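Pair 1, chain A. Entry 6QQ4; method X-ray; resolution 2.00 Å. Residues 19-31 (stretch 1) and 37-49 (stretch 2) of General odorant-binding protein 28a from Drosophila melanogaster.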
# COMPACT_ATOMS: atom_id res chain seq x y z
N GLU A 19 7.83 -5.48 -14.57
CA GLU A 19 8.68 -6.45 -13.90
C GLU A 19 7.86 -7.53 -13.15
O GLU A 19 8.41 -8.55 -12.72
CB GLU A 19 9.67 -5.74 -12.98
CG GLU A 19 9.07 -5.04 -11.81
CD GLU A 19 10.10 -4.20 -11.10
OE1 GLU A 19 10.41 -3.10 -11.59
OE2 GLU A 19 10.62 -4.66 -10.06
N VAL A 20 6.55 -7.35 -13.02
CA VAL A 20 5.73 -8.42 -12.47
C VAL A 20 4.68 -8.87 -13.49
O VAL A 20 3.79 -9.67 -13.19
CB VAL A 20 5.07 -7.99 -11.14
CG1 VAL A 20 6.15 -7.56 -10.13
CG2 VAL A 20 4.06 -6.89 -11.36
N GLY A 21 4.82 -8.37 -14.71
CA GLY A 21 3.90 -8.70 -15.79
C GLY A 21 2.45 -8.36 -15.49
O GLY A 21 1.52 -9.04 -15.95
N ALA A 22 2.23 -7.31 -14.70
CA ALA A 22 0.87 -6.90 -14.39
C ALA A 22 0.22 -6.19 -15.57
O ALA A 22 0.90 -5.75 -16.51
CB ALA A 22 0.84 -6.01 -13.16
N THR A 23 -1.11 -6.06 -15.51
CA THR A 23 -1.89 -5.48 -16.60
C THR A 23 -2.60 -4.20 -16.18
O THR A 23 -2.62 -3.84 -15.00
CB THR A 23 -2.97 -6.46 -17.10
OG1 THR A 23 -3.89 -6.72 -16.04
CG2 THR A 23 -2.33 -7.76 -17.57
N ASP A 24 -3.21 -3.52 -17.16
CA ASP A 24 -3.99 -2.34 -16.86
C ASP A 24 -5.13 -2.65 -15.89
O ASP A 24 -5.50 -1.79 -15.10
CB ASP A 24 -4.57 -1.72 -18.13
CG ASP A 24 -3.60 -0.76 -18.81
OD1 ASP A 24 -2.39 -1.05 -18.86
OD2 ASP A 24 -4.06 0.30 -19.28
N ALA A 25 -5.68 -3.86 -15.95
CA ALA A 25 -6.76 -4.22 -15.02
C ALA A 25 -6.22 -4.21 -13.59
O ALA A 25 -6.91 -3.79 -12.66
CB ALA A 25 -7.34 -5.58 -15.37
N ASP A 26 -4.98 -4.68 -13.44
CA ASP A 26 -4.32 -4.72 -12.14
C ASP A 26 -4.09 -3.32 -11.59
O ASP A 26 -4.25 -3.08 -10.39
CB ASP A 26 -2.99 -5.45 -12.23
CG ASP A 26 -3.15 -6.91 -12.53
OD1 ASP A 26 -4.12 -7.52 -12.03
OD2 ASP A 26 -2.28 -7.45 -13.25
N LEU A 27 -3.67 -2.42 -12.47
CA LEU A 27 -3.50 -1.02 -12.12
C LEU A 27 -4.82 -0.39 -11.67
O LEU A 27 -4.85 0.38 -10.72
CB LEU A 27 -2.92 -0.26 -13.31
CG LEU A 27 -2.09 0.98 -13.01
CD1 LEU A 27 -0.85 0.56 -12.26
CD2 LEU A 27 -1.73 1.70 -14.30
N GLN A 28 -5.91 -0.72 -12.36
CA GLN A 28 -7.21 -0.13 -12.03
C GLN A 28 -7.70 -0.58 -10.66
O GLN A 28 -8.21 0.22 -9.87
CB GLN A 28 -8.25 -0.46 -13.11
CG GLN A 28 -8.98 0.77 -13.66
CD GLN A 28 -9.72 0.50 -14.96
OE1 GLN A 28 -9.26 -0.28 -15.80
NE2 GLN A 28 -10.87 1.14 -15.13
N GLU A 29 -7.53 -1.86 -10.35
CA GLU A 29 -7.86 -2.35 -9.01
C GLU A 29 -7.13 -1.56 -7.93
O GLU A 29 -7.70 -1.28 -6.87
CB GLU A 29 -7.54 -3.84 -8.88
CG GLU A 29 -8.37 -4.69 -9.78
CD GLU A 29 -8.23 -6.18 -9.51
OE1 GLU A 29 -7.19 -6.61 -8.97
OE2 GLU A 29 -9.18 -6.91 -9.84
N MET A 30 -5.88 -1.19 -8.18
CA MET A 30 -5.11 -0.41 -7.21
C MET A 30 -5.68 0.99 -6.99
O MET A 30 -5.86 1.40 -5.84
CB MET A 30 -3.66 -0.28 -7.64
CG MET A 30 -2.73 -1.37 -7.19
SD MET A 30 -1.00 -0.85 -7.44
CE MET A 30 -0.79 0.41 -6.18
N VAL A 31 -5.94 1.73 -8.08
CA VAL A 31 -6.41 3.11 -7.95
C VAL A 31 -7.72 3.14 -7.20
O VAL A 31 -8.01 4.09 -6.46
CB VAL A 31 -6.62 3.85 -9.32
CG1 VAL A 31 -5.39 3.86 -10.11
CG2 VAL A 31 -7.74 3.24 -10.13
N SER A 37 -7.10 -9.05 -7.57
CA SER A 37 -7.78 -10.27 -8.02
C SER A 37 -6.82 -11.22 -8.73
O SER A 37 -7.20 -12.33 -9.08
CB SER A 37 -8.96 -9.93 -8.94
OG SER A 37 -8.50 -9.34 -10.14
N THR A 38 -5.57 -10.80 -8.93
CA THR A 38 -4.54 -11.65 -9.54
C THR A 38 -3.26 -11.63 -8.71
O THR A 38 -3.03 -10.69 -7.96
CB THR A 38 -4.19 -11.21 -10.99
OG1 THR A 38 -3.47 -9.98 -10.97
CG2 THR A 38 -5.47 -11.01 -11.84
N TYR A 39 -2.43 -12.65 -8.86
CA TYR A 39 -1.15 -12.75 -8.15
C TYR A 39 -0.18 -11.65 -8.58
O TYR A 39 0.53 -11.07 -7.76
CB TYR A 39 -0.52 -14.12 -8.37
CG TYR A 39 0.75 -14.38 -7.61
CD1 TYR A 39 0.73 -14.62 -6.24
CD2 TYR A 39 1.97 -14.37 -8.25
CE1 TYR A 39 1.88 -14.83 -5.54
CE2 TYR A 39 3.13 -14.60 -7.57
CZ TYR A 39 3.09 -14.82 -6.22
OH TYR A 39 4.29 -15.04 -5.57
N ALA A 40 -0.16 -11.38 -9.88
CA ALA A 40 0.66 -10.31 -10.43
C ALA A 40 0.30 -8.96 -9.81
O ALA A 40 1.16 -8.14 -9.55
CB ALA A 40 0.51 -10.26 -11.95
N GLY A 41 -1.00 -8.74 -9.59
CA GLY A 41 -1.46 -7.54 -8.93
C GLY A 41 -0.99 -7.47 -7.49
O GLY A 41 -0.68 -6.40 -6.98
N LYS A 42 -0.94 -8.62 -6.82
CA LYS A 42 -0.33 -8.68 -5.48
C LYS A 42 1.16 -8.34 -5.56
O LYS A 42 1.72 -7.65 -4.68
CB LYS A 42 -0.50 -10.06 -4.86
CG LYS A 42 -1.94 -10.48 -4.61
CD LYS A 42 -1.97 -11.85 -3.95
CE LYS A 42 -3.39 -12.32 -3.76
NZ LYS A 42 -3.40 -13.71 -3.19
N CYS A 43 1.82 -8.86 -6.59
CA CYS A 43 3.24 -8.57 -6.74
C CYS A 43 3.42 -7.10 -7.17
O CYS A 43 4.40 -6.47 -6.81
CB CYS A 43 3.90 -9.53 -7.74
SG CYS A 43 4.10 -11.23 -7.15
N LEU A 44 2.48 -6.56 -7.94
CA LEU A 44 2.54 -5.15 -8.30
C LEU A 44 2.54 -4.34 -7.00
O LEU A 44 3.39 -3.48 -6.77
CB LEU A 44 1.38 -4.74 -9.21
CG LEU A 44 1.24 -3.25 -9.55
CD1 LEU A 44 2.47 -2.74 -10.30
CD2 LEU A 44 -0.02 -3.00 -10.35
N ARG A 45 1.60 -4.65 -6.14
CA ARG A 45 1.50 -3.96 -4.86
C ARG A 45 2.74 -4.10 -4.00
O ARG A 45 3.14 -3.13 -3.35
CB ARG A 45 0.26 -4.46 -4.13
CG ARG A 45 -0.98 -3.93 -4.82
CD ARG A 45 -2.23 -4.72 -4.49
NE ARG A 45 -3.29 -4.42 -5.45
CZ ARG A 45 -4.55 -4.20 -5.11
NH1 ARG A 45 -4.91 -4.24 -3.82
NH2 ARG A 45 -5.45 -3.92 -6.05
N ALA A 46 3.38 -5.27 -4.01
CA ALA A 46 4.64 -5.44 -3.27
C ALA A 46 5.72 -4.50 -3.79
O ALA A 46 6.47 -3.91 -3.02
CB ALA A 46 5.13 -6.87 -3.36
N CYS A 47 5.77 -4.37 -5.11
CA CYS A 47 6.78 -3.55 -5.77
C CYS A 47 6.59 -2.07 -5.43
O CYS A 47 7.55 -1.34 -5.19
CB CYS A 47 6.72 -3.76 -7.28
SG CYS A 47 7.94 -2.81 -8.26
N VAL A 48 5.35 -1.62 -5.39
CA VAL A 48 5.05 -0.26 -4.96
C VAL A 48 5.40 -0.03 -3.48
O VAL A 48 6.06 0.95 -3.14
CB VAL A 48 3.58 0.09 -5.20
CG1 VAL A 48 3.24 1.41 -4.55
CG2 VAL A 48 3.30 0.13 -6.70
N MET A 49 4.95 -0.93 -2.62
CA MET A 49 5.19 -0.78 -1.19
C MET A 49 6.69 -0.76 -0.88
O MET A 49 7.15 0.02 -0.04
CB MET A 49 4.50 -1.90 -0.41
CG MET A 49 2.99 -1.75 -0.30
SD MET A 49 2.29 -3.06 0.71
CE MET A 49 0.53 -2.77 0.50
O HOH W 1 -3.90 -4.82 -8.28

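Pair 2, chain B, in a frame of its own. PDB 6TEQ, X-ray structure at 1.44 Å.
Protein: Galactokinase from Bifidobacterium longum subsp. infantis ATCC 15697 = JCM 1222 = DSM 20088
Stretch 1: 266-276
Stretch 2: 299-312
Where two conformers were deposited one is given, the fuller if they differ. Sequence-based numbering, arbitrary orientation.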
# COMPACT_ATOMS: atom_id res chain seq x y z
N ASN B 266 3.58 1.20 22.16
CA ASN B 266 2.68 1.15 20.99
C ASN B 266 1.43 0.33 21.32
O ASN B 266 1.45 -0.48 22.27
CB ASN B 266 3.39 0.64 19.73
CG ASN B 266 4.12 -0.67 19.94
OD1 ASN B 266 3.45 -1.65 20.21
ND2 ASN B 266 5.45 -0.70 19.86
N LEU B 267 0.39 0.43 20.47
CA LEU B 267 -0.86 -0.25 20.79
C LEU B 267 -0.75 -1.75 20.61
O LEU B 267 -1.64 -2.46 21.04
CB LEU B 267 -2.01 0.36 20.01
CG LEU B 267 -2.38 1.79 20.47
CD1 LEU B 267 -3.42 2.43 19.56
CD2 LEU B 267 -2.86 1.86 21.91
N ARG B 268 0.24 -2.22 19.89
CA ARG B 268 0.46 -3.68 19.80
C ARG B 268 0.72 -4.26 21.18
O ARG B 268 0.26 -5.38 21.42
CB ARG B 268 1.57 -3.98 18.85
CG ARG B 268 1.98 -5.42 18.79
CD ARG B 268 0.94 -6.36 18.16
NE ARG B 268 1.53 -7.68 17.93
CZ ARG B 268 2.29 -8.01 16.90
NH1 ARG B 268 2.66 -7.10 16.03
NH2 ARG B 268 2.79 -9.23 16.83
N VAL B 269 1.48 -3.57 22.03
CA VAL B 269 1.62 -4.02 23.44
C VAL B 269 0.22 -4.24 24.08
O VAL B 269 -0.04 -5.28 24.66
CB VAL B 269 2.42 -3.00 24.25
CG1 VAL B 269 2.52 -3.49 25.71
CG2 VAL B 269 3.75 -2.65 23.64
N THR B 270 -0.63 -3.25 24.01
CA THR B 270 -2.01 -3.28 24.55
C THR B 270 -2.74 -4.50 23.91
O THR B 270 -3.39 -5.30 24.60
CB THR B 270 -2.69 -1.96 24.22
OG1 THR B 270 -1.87 -0.87 24.68
CG2 THR B 270 -4.11 -1.96 24.72
N ALA B 271 -2.80 -4.54 22.58
CA ALA B 271 -3.54 -5.58 21.84
C ALA B 271 -3.10 -7.00 22.24
O ALA B 271 -3.94 -7.92 22.37
CB ALA B 271 -3.28 -5.38 20.39
N ASP B 272 -1.77 -7.17 22.37
CA ASP B 272 -1.27 -8.52 22.72
C ASP B 272 -1.71 -8.87 24.16
O ASP B 272 -1.95 -10.06 24.40
CB ASP B 272 0.23 -8.62 22.50
CG ASP B 272 0.66 -8.65 21.04
OD1 ASP B 272 -0.18 -8.77 20.15
OD2 ASP B 272 1.90 -8.56 20.84
N GLY B 273 -1.66 -7.92 25.11
CA GLY B 273 -2.10 -8.25 26.49
C GLY B 273 -3.55 -8.59 26.52
O GLY B 273 -3.92 -9.59 27.17
N ILE B 274 -4.37 -7.87 25.73
CA ILE B 274 -5.82 -8.23 25.62
C ILE B 274 -5.98 -9.65 25.03
O ILE B 274 -6.78 -10.50 25.55
CB ILE B 274 -6.57 -7.16 24.82
CG1 ILE B 274 -6.60 -5.82 25.60
CG2 ILE B 274 -7.96 -7.61 24.52
CD1 ILE B 274 -7.01 -4.59 24.78
N SER B 275 -5.28 -9.89 23.91
CA SER B 275 -5.42 -11.16 23.13
C SER B 275 -5.09 -12.37 24.02
O SER B 275 -5.79 -13.41 23.90
CB SER B 275 -4.52 -11.12 21.92
OG SER B 275 -4.46 -12.40 21.30
N LYS B 276 -4.09 -12.23 24.89
CA LYS B 276 -3.60 -13.32 25.77
C LYS B 276 -4.54 -13.55 26.94
O LYS B 276 -4.47 -14.67 27.53
CB LYS B 276 -2.15 -12.96 26.19
CG LYS B 276 -1.46 -13.82 27.24
CD LYS B 276 -0.02 -13.32 27.42
CE LYS B 276 0.95 -14.34 28.00
NZ LYS B 276 1.12 -14.18 29.46
N ARG B 299 -10.97 4.40 18.41
CA ARG B 299 -9.73 4.15 17.64
C ARG B 299 -8.97 2.94 18.22
O ARG B 299 -8.54 2.09 17.43
CB ARG B 299 -8.81 5.34 17.58
CG ARG B 299 -9.42 6.65 17.12
CD ARG B 299 -10.13 6.55 15.79
NE ARG B 299 -10.53 7.83 15.28
CZ ARG B 299 -11.78 8.25 14.99
NH1 ARG B 299 -12.84 7.45 15.11
NH2 ARG B 299 -11.95 9.50 14.57
N VAL B 300 -8.78 2.88 19.51
CA VAL B 300 -8.08 1.74 20.20
C VAL B 300 -8.83 0.43 20.00
O VAL B 300 -8.23 -0.59 19.64
CB VAL B 300 -7.80 2.04 21.68
CG1 VAL B 300 -7.29 0.80 22.47
CG2 VAL B 300 -6.77 3.14 21.72
N ARG B 301 -10.14 0.45 20.10
CA ARG B 301 -10.92 -0.79 19.87
C ARG B 301 -10.65 -1.28 18.44
O ARG B 301 -10.49 -2.47 18.24
CB ARG B 301 -12.39 -0.56 20.20
CG ARG B 301 -13.27 -1.75 19.89
CD ARG B 301 -14.59 -1.64 20.57
NE ARG B 301 -15.30 -0.55 20.00
CZ ARG B 301 -15.98 0.33 20.67
NH1 ARG B 301 -16.00 0.22 22.00
NH2 ARG B 301 -16.56 1.33 20.02
N HIS B 302 -10.70 -0.39 17.43
CA HIS B 302 -10.40 -0.80 16.06
C HIS B 302 -9.02 -1.46 16.10
O HIS B 302 -8.91 -2.53 15.54
CB HIS B 302 -10.39 0.40 15.09
CG HIS B 302 -9.78 -0.05 13.82
ND1 HIS B 302 -10.44 -0.86 12.98
CD2 HIS B 302 -8.54 0.14 13.32
CE1 HIS B 302 -9.63 -1.27 12.01
NE2 HIS B 302 -8.45 -0.63 12.18
N VAL B 303 -7.97 -0.80 16.66
CA VAL B 303 -6.61 -1.32 16.42
C VAL B 303 -6.51 -2.72 17.05
O VAL B 303 -5.93 -3.64 16.48
CB VAL B 303 -5.55 -0.36 16.96
CG1 VAL B 303 -4.18 -0.97 16.90
CG2 VAL B 303 -5.58 0.95 16.17
N VAL B 304 -7.06 -2.85 18.23
CA VAL B 304 -6.91 -4.09 19.01
C VAL B 304 -7.65 -5.20 18.29
O VAL B 304 -7.07 -6.27 18.13
CB VAL B 304 -7.45 -3.90 20.43
CG1 VAL B 304 -7.72 -5.22 21.12
CG2 VAL B 304 -6.53 -3.03 21.22
N THR B 305 -8.87 -4.98 17.89
CA THR B 305 -9.70 -6.02 17.23
C THR B 305 -9.12 -6.35 15.85
O THR B 305 -9.18 -7.49 15.41
CB THR B 305 -11.20 -5.69 17.22
OG1 THR B 305 -11.42 -4.51 16.44
CG2 THR B 305 -11.76 -5.56 18.64
N GLU B 306 -8.58 -5.34 15.16
CA GLU B 306 -8.08 -5.55 13.79
C GLU B 306 -6.85 -6.45 13.88
O GLU B 306 -6.66 -7.31 12.97
CB GLU B 306 -7.76 -4.21 13.12
CG GLU B 306 -7.38 -4.32 11.68
CD GLU B 306 -8.50 -4.57 10.71
OE1 GLU B 306 -9.65 -4.84 11.14
OE2 GLU B 306 -8.18 -4.55 9.53
N ILE B 307 -5.95 -6.21 14.82
CA ILE B 307 -4.73 -7.04 14.92
C ILE B 307 -5.16 -8.50 15.11
O ILE B 307 -4.62 -9.39 14.39
CB ILE B 307 -3.78 -6.54 16.03
CG1 ILE B 307 -3.20 -5.15 15.71
CG2 ILE B 307 -2.68 -7.54 16.28
CD1 ILE B 307 -2.45 -4.46 16.85
N GLU B 308 -6.14 -8.75 15.98
CA GLU B 308 -6.58 -10.12 16.19
C GLU B 308 -7.25 -10.65 14.91
O GLU B 308 -7.05 -11.83 14.56
CB GLU B 308 -7.57 -10.24 17.35
CG GLU B 308 -7.66 -11.67 17.80
CD GLU B 308 -6.41 -12.22 18.50
OE1 GLU B 308 -6.08 -11.75 19.53
OE2 GLU B 308 -5.78 -13.12 17.99
N ARG B 309 -8.02 -9.83 14.19
CA ARG B 309 -8.63 -10.29 12.94
C ARG B 309 -7.55 -10.78 11.99
O ARG B 309 -7.86 -11.68 11.16
CB ARG B 309 -9.49 -9.20 12.31
CG ARG B 309 -10.82 -9.03 13.02
CD ARG B 309 -11.77 -8.12 12.28
NE ARG B 309 -11.34 -6.72 12.38
CZ ARG B 309 -11.72 -5.91 13.36
NH1 ARG B 309 -12.61 -6.32 14.25
NH2 ARG B 309 -11.34 -4.65 13.36
N VAL B 310 -6.39 -10.16 11.95
CA VAL B 310 -5.35 -10.65 11.02
C VAL B 310 -5.05 -12.12 11.35
O VAL B 310 -4.92 -12.94 10.44
CB VAL B 310 -4.10 -9.79 10.98
CG1 VAL B 310 -3.07 -10.38 10.05
CG2 VAL B 310 -4.38 -8.33 10.57
N ARG B 311 -4.70 -12.38 12.61
CA ARG B 311 -4.43 -13.78 13.03
C ARG B 311 -5.61 -14.66 12.57
O ARG B 311 -5.38 -15.69 11.90
CB ARG B 311 -4.28 -13.87 14.55
CG ARG B 311 -3.18 -12.98 15.10
CD ARG B 311 -2.83 -13.36 16.53
NE ARG B 311 -2.10 -12.30 17.26
CZ ARG B 311 -0.81 -12.18 17.25
NH1 ARG B 311 -0.10 -13.09 16.59
NH2 ARG B 311 -0.24 -11.19 17.93
N SER B 312 -6.83 -14.23 12.88
CA SER B 312 -8.04 -15.02 12.55
C SER B 312 -8.12 -15.32 11.04
O SER B 312 -8.54 -16.42 10.67
CB SER B 312 -9.25 -14.37 13.04
OG SER B 312 -9.20 -14.35 14.48
O HOH W 2 2.42 -10.84 19.25
O HOH W 3 -5.43 -7.89 19.59
O HOH W 4 -4.57 -15.01 19.32

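The sharpest difference lies where the two helices come closest. In pair 1 the matched positions there are Asp A26 and Gly A41, an acid facing a residue without a side chain; in pair 2 they are Ala B271 and Val B304, and the contact is apolar. The CA atoms of Asp A26 and Gly A41 are 5.1 Å apart, those of Ala B271 and Val B304 4.6 Å. An ideal CB on Gly A41 would lie only 3.2 Å from Asp A26 OD1, so the carboxylate occupies space that a side chain would need. Pair 2 places the bulk on the other helix: Val B304 CG2 packs 4.1 Å from Ala B271 CB.

The backbone frame is nonetheless common to both. Fourteen central residues superpose with an RMSD of 0.6 Å, and the helix axes cross at -58° in pair 1 and -63° in pair 2, with closest approaches of 9.4 and 9.0 Å.

The buried acid of pair 1 is well supplied with donors. Thr A38 OG1 donates to Asp A26 OD1 (2.8 Å) while accepting from Gly A41 N (3.1 Å), so the residue that caps the second helix also ties it to the first. Asp A26 OD2 accepts from Thr A23 N at 2.9 Å. Both pairs have a water on the carbonyl at this position. In pair 1 it donates to Asp A26 O (2.8 Å) and accepts from Arg A45 NH2 (2.9 Å), joining backbone to side chain; in pair 2 it donates to Ala B271 O (3.2 Å) and Val B304 O (2.7 Å), bridging the two backbones.

Leu A44 and Ile B307 match and do similar work with different shapes. Leu A44 sits among Val A20, Asp A26, Leu A27 and Met A30, its CD2 lying 3.7 Å from Met A30 SD. Ile B307 directs CD1 to Ala B271 CB, 3.8 Å away. At another matched position, Glu A29 and Ile B274, polarity reverses: Glu A29 OE1 accepts from Ser A37 N (2.8 Å) and OE2 from Ser A37 OG (2.5 Å), whereas Ile B274 CD1 packs against Val B304 CG1 at 3.8 Å.

Farther along, Met A30 and Arg A45 correspond to Ser B275 and Glu B308. The former pair packs, with Met A30 CG 3.6 Å from Arg A45 NE; the latter forms a very short hydrogen bond, Ser B275 OG to Glu B308 OE1, at 2.5 Å. Leu A27 is likewise replaced by Asp B272, whose OD1 forms a salt bridge with Arg B311 NH2 (3.3 Å), its hydrogen bond weak. Arg B311 matches Val A48, which instead meets Met A30 through CG2 and CE at 4.1 Å.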